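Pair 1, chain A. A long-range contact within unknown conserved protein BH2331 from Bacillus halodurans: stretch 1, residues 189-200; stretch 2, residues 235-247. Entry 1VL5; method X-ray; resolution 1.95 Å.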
# COMPACT_ATOMS: atom_id res chain seq x y z
N CYS A 189 1.96 -12.77 3.20
CA CYS A 189 2.02 -12.58 1.74
C CYS A 189 0.77 -13.09 1.14
O CYS A 189 0.25 -14.08 1.60
CB CYS A 189 3.16 -13.36 1.14
SG CYS A 189 4.67 -12.99 1.90
N PHE A 190 0.28 -12.41 0.10
CA PHE A 190 -0.94 -12.78 -0.58
C PHE A 190 -0.75 -12.68 -2.07
O PHE A 190 0.12 -12.00 -2.52
CB PHE A 190 -2.05 -11.82 -0.22
CG PHE A 190 -2.24 -11.66 1.26
CD1 PHE A 190 -1.47 -10.80 1.98
CD2 PHE A 190 -3.18 -12.44 1.93
CE1 PHE A 190 -1.66 -10.66 3.34
CE2 PHE A 190 -3.32 -12.33 3.29
CZ PHE A 190 -2.59 -11.42 3.98
N HIS A 191 -1.58 -13.36 -2.83
CA HIS A 191 -1.59 -13.23 -4.29
C HIS A 191 -2.99 -12.90 -4.80
O HIS A 191 -3.95 -13.37 -4.24
CB HIS A 191 -1.06 -14.51 -4.90
CG HIS A 191 0.33 -14.87 -4.43
ND1 HIS A 191 1.47 -14.53 -5.13
CD2 HIS A 191 0.75 -15.51 -3.32
CE1 HIS A 191 2.54 -14.94 -4.47
NE2 HIS A 191 2.13 -15.56 -3.37
N LYS A 192 -3.09 -12.05 -5.81
CA LYS A 192 -4.36 -11.68 -6.39
C LYS A 192 -4.28 -11.82 -7.91
O LYS A 192 -3.25 -11.54 -8.52
CB LYS A 192 -4.71 -10.24 -6.04
CG LYS A 192 -6.18 -9.88 -6.21
CD LYS A 192 -6.44 -8.35 -6.08
N THR A 193 -5.39 -12.28 -8.49
CA THR A 193 -5.60 -12.34 -9.92
C THR A 193 -6.27 -11.04 -10.36
O THR A 193 -7.37 -10.67 -9.91
CB THR A 193 -6.40 -13.57 -10.32
OG1 THR A 193 -5.67 -14.73 -9.93
CG2 THR A 193 -6.57 -13.64 -11.85
N PHE A 194 -5.54 -10.32 -11.20
CA PHE A 194 -6.03 -9.10 -11.83
C PHE A 194 -6.63 -9.42 -13.17
O PHE A 194 -6.03 -10.13 -13.95
CB PHE A 194 -4.87 -8.13 -11.98
CG PHE A 194 -4.31 -7.71 -10.68
CD1 PHE A 194 -4.95 -6.74 -9.92
CD2 PHE A 194 -3.19 -8.34 -10.16
CE1 PHE A 194 -4.45 -6.37 -8.67
CE2 PHE A 194 -2.67 -7.97 -8.93
CZ PHE A 194 -3.30 -6.98 -8.19
N ILE A 195 -7.83 -8.89 -13.41
CA ILE A 195 -8.48 -8.95 -14.69
C ILE A 195 -7.96 -7.75 -15.51
O ILE A 195 -8.24 -6.62 -15.19
CB ILE A 195 -10.01 -8.91 -14.52
CG1 ILE A 195 -10.48 -10.01 -13.59
CG2 ILE A 195 -10.69 -9.04 -15.83
CD1 ILE A 195 -10.07 -11.39 -14.01
N PHE A 196 -7.17 -8.01 -16.55
CA PHE A 196 -6.41 -6.98 -17.23
C PHE A 196 -7.20 -5.80 -17.69
O PHE A 196 -6.77 -4.67 -17.52
CB PHE A 196 -5.69 -7.58 -18.43
CG PHE A 196 -4.82 -6.60 -19.20
CD1 PHE A 196 -3.53 -6.33 -18.79
CD2 PHE A 196 -5.26 -6.05 -20.37
CE1 PHE A 196 -2.72 -5.47 -19.51
CE2 PHE A 196 -4.45 -5.16 -21.11
CZ PHE A 196 -3.17 -4.90 -20.67
N GLU A 197 -8.38 -6.04 -18.23
CA GLU A 197 -9.22 -4.96 -18.77
C GLU A 197 -9.74 -4.08 -17.67
O GLU A 197 -9.75 -2.86 -17.80
CB GLU A 197 -10.39 -5.53 -19.61
CG GLU A 197 -10.87 -4.58 -20.69
CD GLU A 197 -9.83 -4.31 -21.79
OE1 GLU A 197 -8.89 -5.14 -22.02
OE2 GLU A 197 -10.00 -3.27 -22.46
N ASP A 198 -10.19 -4.70 -16.59
CA ASP A 198 -10.76 -3.98 -15.45
C ASP A 198 -9.68 -3.17 -14.73
O ASP A 198 -9.91 -2.04 -14.34
CB ASP A 198 -11.37 -4.98 -14.44
CG ASP A 198 -12.54 -5.80 -15.02
OD1 ASP A 198 -13.13 -5.42 -16.04
OD2 ASP A 198 -12.87 -6.85 -14.42
N TRP A 199 -8.54 -3.81 -14.50
CA TRP A 199 -7.37 -3.22 -13.88
C TRP A 199 -6.93 -2.00 -14.65
O TRP A 199 -6.63 -0.98 -14.06
CB TRP A 199 -6.28 -4.29 -13.83
CG TRP A 199 -4.95 -3.90 -13.29
CD1 TRP A 199 -4.63 -3.61 -11.99
CD2 TRP A 199 -3.73 -3.82 -14.03
NE1 TRP A 199 -3.30 -3.35 -11.88
CE2 TRP A 199 -2.72 -3.45 -13.12
CE3 TRP A 199 -3.41 -4.00 -15.38
CZ2 TRP A 199 -1.40 -3.29 -13.50
CZ3 TRP A 199 -2.10 -3.82 -15.77
CH2 TRP A 199 -1.11 -3.46 -14.82
N CYS A 200 -6.93 -2.10 -15.96
CA CYS A 200 -6.56 -0.99 -16.84
C CYS A 200 -7.57 0.12 -16.80
O CYS A 200 -7.20 1.28 -16.81
CB CYS A 200 -6.37 -1.46 -18.30
SG CYS A 200 -4.79 -2.27 -18.58
N GLY A 235 -5.56 -13.67 -28.12
CA GLY A 235 -4.49 -12.75 -28.42
C GLY A 235 -4.37 -11.55 -27.50
O GLY A 235 -3.47 -10.72 -27.67
N ARG A 236 -5.24 -11.47 -26.50
CA ARG A 236 -5.16 -10.38 -25.53
C ARG A 236 -4.94 -10.93 -24.14
O ARG A 236 -5.51 -11.98 -23.80
CB ARG A 236 -6.44 -9.62 -25.62
CG ARG A 236 -6.37 -8.31 -25.01
CD ARG A 236 -7.67 -7.60 -25.30
NE ARG A 236 -7.69 -6.30 -24.65
CZ ARG A 236 -7.24 -5.18 -25.20
NH1 ARG A 236 -6.71 -5.19 -26.41
NH2 ARG A 236 -7.31 -4.05 -24.50
N VAL A 237 -4.14 -10.24 -23.35
CA VAL A 237 -3.97 -10.61 -21.94
C VAL A 237 -5.31 -10.45 -21.23
O VAL A 237 -5.87 -9.37 -21.26
CB VAL A 237 -2.93 -9.75 -21.23
CG1 VAL A 237 -2.86 -10.10 -19.75
CG2 VAL A 237 -1.57 -9.89 -21.89
N TYR A 238 -5.78 -11.53 -20.58
CA TYR A 238 -7.04 -11.57 -19.86
C TYR A 238 -6.82 -11.33 -18.37
O TYR A 238 -7.50 -10.49 -17.79
CB TYR A 238 -7.81 -12.88 -20.13
CG TYR A 238 -9.00 -12.97 -19.23
CD1 TYR A 238 -10.15 -12.26 -19.51
CD2 TYR A 238 -8.96 -13.71 -18.06
CE1 TYR A 238 -11.22 -12.27 -18.64
CE2 TYR A 238 -10.06 -13.74 -17.20
CZ TYR A 238 -11.18 -13.01 -17.49
OH TYR A 238 -12.27 -12.99 -16.64
N SER A 239 -5.83 -12.03 -17.77
CA SER A 239 -5.50 -11.91 -16.32
C SER A 239 -4.01 -12.20 -16.05
O SER A 239 -3.34 -12.81 -16.84
CB SER A 239 -6.32 -12.88 -15.47
OG SER A 239 -6.05 -14.22 -15.88
N PHE A 240 -3.51 -11.74 -14.91
CA PHE A 240 -2.21 -12.11 -14.41
C PHE A 240 -2.34 -12.05 -12.88
O PHE A 240 -3.37 -11.57 -12.32
CB PHE A 240 -1.10 -11.19 -14.94
CG PHE A 240 -1.23 -9.77 -14.49
CD1 PHE A 240 -1.98 -8.88 -15.20
CD2 PHE A 240 -0.63 -9.33 -13.29
CE1 PHE A 240 -2.12 -7.54 -14.77
CE2 PHE A 240 -0.81 -8.02 -12.85
CZ PHE A 240 -1.57 -7.14 -13.61
N ARG A 241 -1.35 -12.62 -12.22
CA ARG A 241 -1.37 -12.75 -10.77
C ARG A 241 -0.22 -11.97 -10.21
O ARG A 241 0.92 -12.09 -10.69
CB ARG A 241 -1.26 -14.23 -10.39
CG ARG A 241 -1.55 -14.52 -8.92
CD ARG A 241 -1.76 -16.03 -8.57
NE ARG A 241 -0.45 -16.53 -8.36
CZ ARG A 241 0.06 -17.10 -7.28
NH1 ARG A 241 -0.59 -17.48 -6.18
NH2 ARG A 241 1.32 -17.38 -7.38
N GLY A 242 -0.52 -11.13 -9.22
CA GLY A 242 0.50 -10.41 -8.48
C GLY A 242 0.54 -10.81 -6.99
O GLY A 242 -0.38 -11.50 -6.49
N GLU A 243 1.60 -10.36 -6.32
CA GLU A 243 1.80 -10.49 -4.87
C GLU A 243 1.59 -9.16 -4.09
O GLU A 243 1.90 -8.07 -4.57
CB GLU A 243 3.20 -11.02 -4.58
CG GLU A 243 3.38 -11.50 -3.13
CD GLU A 243 4.84 -11.76 -2.73
OE1 GLU A 243 5.73 -10.95 -3.16
OE2 GLU A 243 5.08 -12.69 -1.90
N SER A 244 1.08 -9.28 -2.86
CA SER A 244 1.12 -8.19 -1.92
C SER A 244 1.48 -8.71 -0.55
O SER A 244 1.40 -9.92 -0.26
CB SER A 244 -0.26 -7.51 -1.82
OG SER A 244 -1.19 -8.43 -1.35
N ILE A 245 1.80 -7.76 0.30
CA ILE A 245 2.18 -8.04 1.66
C ILE A 245 1.52 -7.16 2.69
O ILE A 245 1.07 -6.05 2.40
CB ILE A 245 3.73 -7.92 1.83
CG1 ILE A 245 4.20 -6.56 1.39
CG2 ILE A 245 4.44 -9.05 0.98
CD1 ILE A 245 5.70 -6.36 1.49
N LEU A 246 1.53 -7.68 3.90
CA LEU A 246 1.11 -7.00 5.10
C LEU A 246 2.19 -7.26 6.15
O LEU A 246 2.42 -8.43 6.54
CB LEU A 246 -0.24 -7.58 5.56
CG LEU A 246 -1.13 -7.08 6.72
CD1 LEU A 246 -2.25 -8.07 6.87
CD2 LEU A 246 -0.44 -7.00 8.00
N MSE A 247 2.81 -6.17 6.61
CA MSE A 247 3.80 -6.20 7.68
C MSE A 247 3.35 -5.47 8.96
O MSE A 247 2.71 -4.41 8.88
CB MSE A 247 5.13 -5.67 7.14
CG MSE A 247 5.67 -6.46 6.01
SE MSE A 247 7.19 -5.52 5.14
CE MSE A 247 6.10 -4.22 4.34
O HOH W 1 -9.11 -8.89 -19.03
O HOH W 2 -8.45 -8.33 -21.76

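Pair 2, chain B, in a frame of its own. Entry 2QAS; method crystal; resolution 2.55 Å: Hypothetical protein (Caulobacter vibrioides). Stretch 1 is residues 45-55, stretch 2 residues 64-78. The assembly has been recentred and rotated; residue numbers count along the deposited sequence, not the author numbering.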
# COMPACT_ATOMS: atom_id res chain seq x y z
N HIS B 45 -2.23 -5.40 21.49
CA HIS B 45 -1.74 -4.50 20.45
C HIS B 45 -1.74 -3.02 20.84
O HIS B 45 -2.71 -2.52 21.40
CB HIS B 45 -2.55 -4.67 19.16
CG HIS B 45 -2.34 -5.99 18.49
ND1 HIS B 45 -1.24 -6.27 17.72
CD2 HIS B 45 -3.10 -7.12 18.48
CE1 HIS B 45 -1.32 -7.50 17.26
NE2 HIS B 45 -2.43 -8.04 17.71
N HIS B 46 -0.63 -2.35 20.57
CA HIS B 46 -0.48 -0.93 20.81
C HIS B 46 0.49 -0.40 19.76
O HIS B 46 1.28 -1.16 19.21
CB HIS B 46 0.01 -0.63 22.24
CG HIS B 46 1.25 -1.36 22.64
ND1 HIS B 46 1.29 -2.73 22.82
CD2 HIS B 46 2.49 -0.91 22.93
CE1 HIS B 46 2.50 -3.09 23.21
NE2 HIS B 46 3.25 -2.00 23.29
N LEU B 47 0.44 0.90 19.48
CA LEU B 47 1.29 1.45 18.43
C LEU B 47 2.29 2.53 18.80
O LEU B 47 2.06 3.34 19.68
CB LEU B 47 0.41 1.98 17.29
CG LEU B 47 -0.82 1.14 16.91
CD1 LEU B 47 -1.60 1.81 15.81
CD2 LEU B 47 -0.40 -0.26 16.48
N TYR B 48 3.42 2.52 18.09
CA TYR B 48 4.45 3.52 18.25
C TYR B 48 4.54 4.20 16.89
O TYR B 48 4.88 3.56 15.89
CB TYR B 48 5.80 2.88 18.59
CG TYR B 48 5.94 2.52 20.05
CD1 TYR B 48 5.33 1.38 20.58
CD2 TYR B 48 6.66 3.34 20.92
CE1 TYR B 48 5.42 1.07 21.94
CE2 TYR B 48 6.76 3.05 22.28
CZ TYR B 48 6.14 1.91 22.78
OH TYR B 48 6.24 1.64 24.13
N ILE B 49 4.20 5.48 16.85
CA ILE B 49 4.24 6.24 15.61
C ILE B 49 5.34 7.28 15.70
O ILE B 49 5.39 8.05 16.65
CB ILE B 49 2.91 7.01 15.38
CG1 ILE B 49 1.71 6.07 15.50
CG2 ILE B 49 2.94 7.68 14.03
CD1 ILE B 49 1.73 4.97 14.53
N THR B 50 6.22 7.32 14.71
CA THR B 50 7.28 8.32 14.72
C THR B 50 7.08 9.21 13.51
O THR B 50 6.83 8.73 12.42
CB THR B 50 8.67 7.67 14.66
OG1 THR B 50 8.79 6.68 15.68
CG2 THR B 50 9.75 8.72 14.86
N PHE B 51 7.17 10.52 13.71
CA PHE B 51 6.98 11.47 12.61
C PHE B 51 7.88 12.69 12.66
O PHE B 51 8.45 13.05 13.70
CB PHE B 51 5.53 11.95 12.57
CG PHE B 51 5.13 12.74 13.79
CD1 PHE B 51 4.83 12.10 14.98
CD2 PHE B 51 5.07 14.13 13.74
CE1 PHE B 51 4.46 12.82 16.11
CE2 PHE B 51 4.71 14.87 14.86
CZ PHE B 51 4.40 14.22 16.05
N LYS B 52 7.98 13.36 11.51
CA LYS B 52 8.79 14.55 11.37
C LYS B 52 7.95 15.73 11.84
O LYS B 52 6.94 16.06 11.24
CB LYS B 52 9.18 14.74 9.90
CG LYS B 52 10.45 15.55 9.68
CD LYS B 52 11.70 14.74 10.07
CE LYS B 52 12.95 15.62 10.09
NZ LYS B 52 13.11 16.39 8.82
N THR B 53 8.40 16.36 12.93
CA THR B 53 7.72 17.50 13.53
C THR B 53 7.57 18.72 12.62
O THR B 53 6.57 19.44 12.69
CB THR B 53 8.46 17.96 14.79
OG1 THR B 53 8.51 16.88 15.73
CG2 THR B 53 7.76 19.14 15.43
N LYS B 54 8.56 18.94 11.76
CA LYS B 54 8.53 20.09 10.85
C LYS B 54 7.84 19.82 9.52
O LYS B 54 7.58 20.76 8.76
CB LYS B 54 9.95 20.61 10.62
CG LYS B 54 10.51 21.42 11.78
CD LYS B 54 11.91 21.93 11.49
CE LYS B 54 12.36 22.96 12.51
NZ LYS B 54 12.36 22.41 13.89
N ALA B 55 7.55 18.56 9.24
CA ALA B 55 6.85 18.21 8.01
C ALA B 55 5.63 19.13 7.89
O ALA B 55 5.01 19.47 8.90
CB ALA B 55 6.41 16.75 8.05
N LEU B 64 5.25 22.38 22.72
CA LEU B 64 5.56 20.97 22.50
C LEU B 64 6.40 20.74 21.25
O LEU B 64 7.44 20.09 21.31
CB LEU B 64 4.25 20.17 22.40
CG LEU B 64 4.37 18.69 22.07
CD1 LEU B 64 5.23 17.99 23.10
CD2 LEU B 64 2.97 18.08 22.02
N LEU B 65 5.96 21.29 20.12
CA LEU B 65 6.67 21.14 18.86
C LEU B 65 8.12 21.62 18.95
O LEU B 65 9.02 21.03 18.35
CB LEU B 65 5.96 21.91 17.75
CG LEU B 65 4.54 21.48 17.37
CD1 LEU B 65 4.02 22.35 16.23
CD2 LEU B 65 4.55 20.02 16.96
N SER B 66 8.34 22.69 19.71
CA SER B 66 9.68 23.27 19.89
C SER B 66 10.61 22.32 20.64
O SER B 66 11.83 22.35 20.46
CB SER B 66 9.58 24.59 20.65
OG SER B 66 8.69 25.48 19.99
N LYS B 67 10.03 21.49 21.50
CA LYS B 67 10.79 20.54 22.29
C LYS B 67 11.34 19.42 21.39
O LYS B 67 12.41 18.86 21.65
CB LYS B 67 9.89 19.96 23.37
CG LYS B 67 10.57 19.05 24.38
CD LYS B 67 9.58 18.68 25.47
CE LYS B 67 10.25 18.07 26.68
NZ LYS B 67 9.29 17.97 27.81
N TYR B 68 10.60 19.10 20.33
CA TYR B 68 10.99 18.05 19.39
C TYR B 68 11.25 18.63 18.00
O TYR B 68 10.38 18.61 17.13
CB TYR B 68 9.90 16.98 19.35
CG TYR B 68 9.73 16.30 20.68
CD1 TYR B 68 10.65 15.35 21.12
CD2 TYR B 68 8.69 16.65 21.54
CE1 TYR B 68 10.55 14.77 22.38
CE2 TYR B 68 8.58 16.08 22.81
CZ TYR B 68 9.52 15.14 23.22
OH TYR B 68 9.42 14.59 24.47
N PRO B 69 12.48 19.13 17.78
CA PRO B 69 12.97 19.74 16.54
C PRO B 69 12.62 18.99 15.25
O PRO B 69 11.95 19.55 14.38
CB PRO B 69 14.48 19.83 16.77
CG PRO B 69 14.76 18.67 17.69
CD PRO B 69 13.62 18.81 18.67
N ASP B 70 13.06 17.74 15.12
CA ASP B 70 12.74 16.99 13.91
C ASP B 70 11.83 15.78 14.12
O ASP B 70 10.71 15.76 13.62
CB ASP B 70 14.02 16.55 13.17
CG ASP B 70 14.79 15.45 13.89
OD1 ASP B 70 15.43 14.63 13.20
OD2 ASP B 70 14.76 15.42 15.15
N GLU B 71 12.30 14.78 14.86
CA GLU B 71 11.53 13.56 15.09
C GLU B 71 10.76 13.56 16.41
O GLU B 71 11.15 14.22 17.37
CB GLU B 71 12.47 12.34 15.09
CG GLU B 71 13.22 12.12 13.79
CD GLU B 71 12.35 11.47 12.73
OE1 GLU B 71 11.93 10.31 12.95
OE2 GLU B 71 12.10 12.10 11.68
N MET B 72 9.66 12.82 16.43
CA MET B 72 8.86 12.70 17.64
C MET B 72 8.09 11.41 17.59
O MET B 72 7.41 11.12 16.60
CB MET B 72 7.87 13.87 17.81
CG MET B 72 7.10 13.80 19.13
SD MET B 72 5.96 15.18 19.49
CE MET B 72 4.69 14.32 20.34
N THR B 73 8.20 10.61 18.64
CA THR B 73 7.49 9.35 18.72
C THR B 73 6.36 9.49 19.72
O THR B 73 6.49 10.17 20.74
CB THR B 73 8.41 8.20 19.16
OG1 THR B 73 9.43 8.00 18.18
CG2 THR B 73 7.62 6.90 19.31
N ILE B 74 5.23 8.86 19.42
CA ILE B 74 4.10 8.86 20.33
C ILE B 74 3.66 7.43 20.43
O ILE B 74 3.83 6.65 19.50
CB ILE B 74 2.91 9.75 19.83
CG1 ILE B 74 2.34 9.21 18.53
CG2 ILE B 74 3.37 11.19 19.67
CD1 ILE B 74 1.26 10.11 17.95
N VAL B 75 3.12 7.06 21.58
CA VAL B 75 2.67 5.70 21.78
C VAL B 75 1.16 5.75 21.99
O VAL B 75 0.65 6.63 22.71
CB VAL B 75 3.38 5.04 22.99
CG1 VAL B 75 3.17 5.87 24.25
CG2 VAL B 75 2.89 3.62 23.18
N LEU B 76 0.45 4.84 21.33
CA LEU B 76 -1.00 4.74 21.43
C LEU B 76 -1.29 3.43 22.13
O LEU B 76 -1.30 2.37 21.50
CB LEU B 76 -1.64 4.77 20.04
CG LEU B 76 -1.38 6.05 19.24
CD1 LEU B 76 -2.02 5.94 17.88
CD2 LEU B 76 -1.92 7.25 20.01
N GLN B 77 -1.51 3.50 23.43
CA GLN B 77 -1.75 2.30 24.21
C GLN B 77 -2.69 2.58 25.38
O GLN B 77 -3.89 2.29 25.30
CB GLN B 77 -0.39 1.77 24.71
CG GLN B 77 -0.42 0.54 25.61
CD GLN B 77 1.00 -0.02 25.89
OE1 GLN B 77 1.92 0.73 26.24
NE2 GLN B 77 1.16 -1.32 25.73
N HIS B 78 -2.14 3.15 26.45
CA HIS B 78 -2.92 3.44 27.65
C HIS B 78 -3.45 4.85 27.74
O HIS B 78 -4.41 5.09 28.47
CB HIS B 78 -2.07 3.19 28.90
CG HIS B 78 -1.51 1.81 28.98
ND1 HIS B 78 -0.15 1.57 29.05
CD2 HIS B 78 -2.11 0.60 28.99
CE1 HIS B 78 0.06 0.26 29.08
NE2 HIS B 78 -1.12 -0.35 29.04
O HOH W 3 10.98 17.93 11.55

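Two antiparallel strand pairs with one backbone arrangement: 14 central residues of pair 2 superpose on pair 1 with an RMSD of 0.7 Å. The strand directions meet at 156° in pair 1 and 159° in pair 2, and the buried areas, 1093 and 1060 Å², are similar. Hydrogen-bonded pairs match one for one: Phe190(A)–Ser244(A) with Leu47(B)–Leu76(B), Lys192(A)–Gly242(A) with Ile49(B)–Ile74(B), and Phe194(A)–Phe240(A) with Phe51(B)–Met72(B). Each is closed by two N–H···O bonds, as between Lys192(A) N and Gly242(A) O (2.8 Å) or Ile49(B) N and Ile74(B) O (2.9 Å). One further bond continues the ladder where the first strand ends: Phe196(A) N to Tyr238(A) O, 2.8 Å, and its counterpart Thr53(B) N to Asp70(B) O, very short at 2.5 Å.

On the face carrying Phe194(A) and Phe240(A), the two rings are nearly parallel but slid apart, and Phe194(A) CB lies over the Phe240(A) ring, 4.0 Å from its centroid. In pair 2 the ring comes from the first strand: Met72(B) CB sits over the face of Phe51(B), 4.2 Å from the centroid, and Met72(B) SD reaches Phe51(B) CZ at 3.9 Å. Gly242(A) leaves room for Phe194(A), whose CE2 lies 3.8 Å from Gly242(A) N; an ideal CB there would fall only 3.1 Å from that CE2. At the matched position Ile74(B) fills the space, its CG1 3.9 Å from Ile49(B) CB and its CG2 4.1 Å from Phe51(B) CE1.

On the other face, His191(A) is sandwiched: the Arg241(A) guanidinium stacks flat on one side of its ring, centres 4.0 Å apart, and Glu243(A) CG covers the opposite side. Tyr48(B) takes the same place with apolar neighbours, Val75(B) CG2 over its face and Thr73(B) CG2 at its edge. Thr193(A) and Thr50(B) coincide, yet Thr193(A) CG2 packs on Ser239(A) CB at 3.7 Å, whereas Thr50(B) OG1 hydrogen-bonds Thr73(B) OG1 at 2.9 Å.

Beyond the strand, Phe196(A) and Thr53(B) both point toward the partner stretch. Phe196(A) lays its ring against Val237(A), CD1 to CG1 3.9 Å; the smaller Thr53(B) instead donates from OG1 to Tyr68(B) O at 2.9 Å and touches Leu65(B) CD2 through CG2 at 3.7 Å. At the next position, Glu197(A) OE1 forms a salt bridge with Arg236(A) NE, 3.1 Å, while Lys54(B) NZ donates to Pro69(B) O, 2.9 Å.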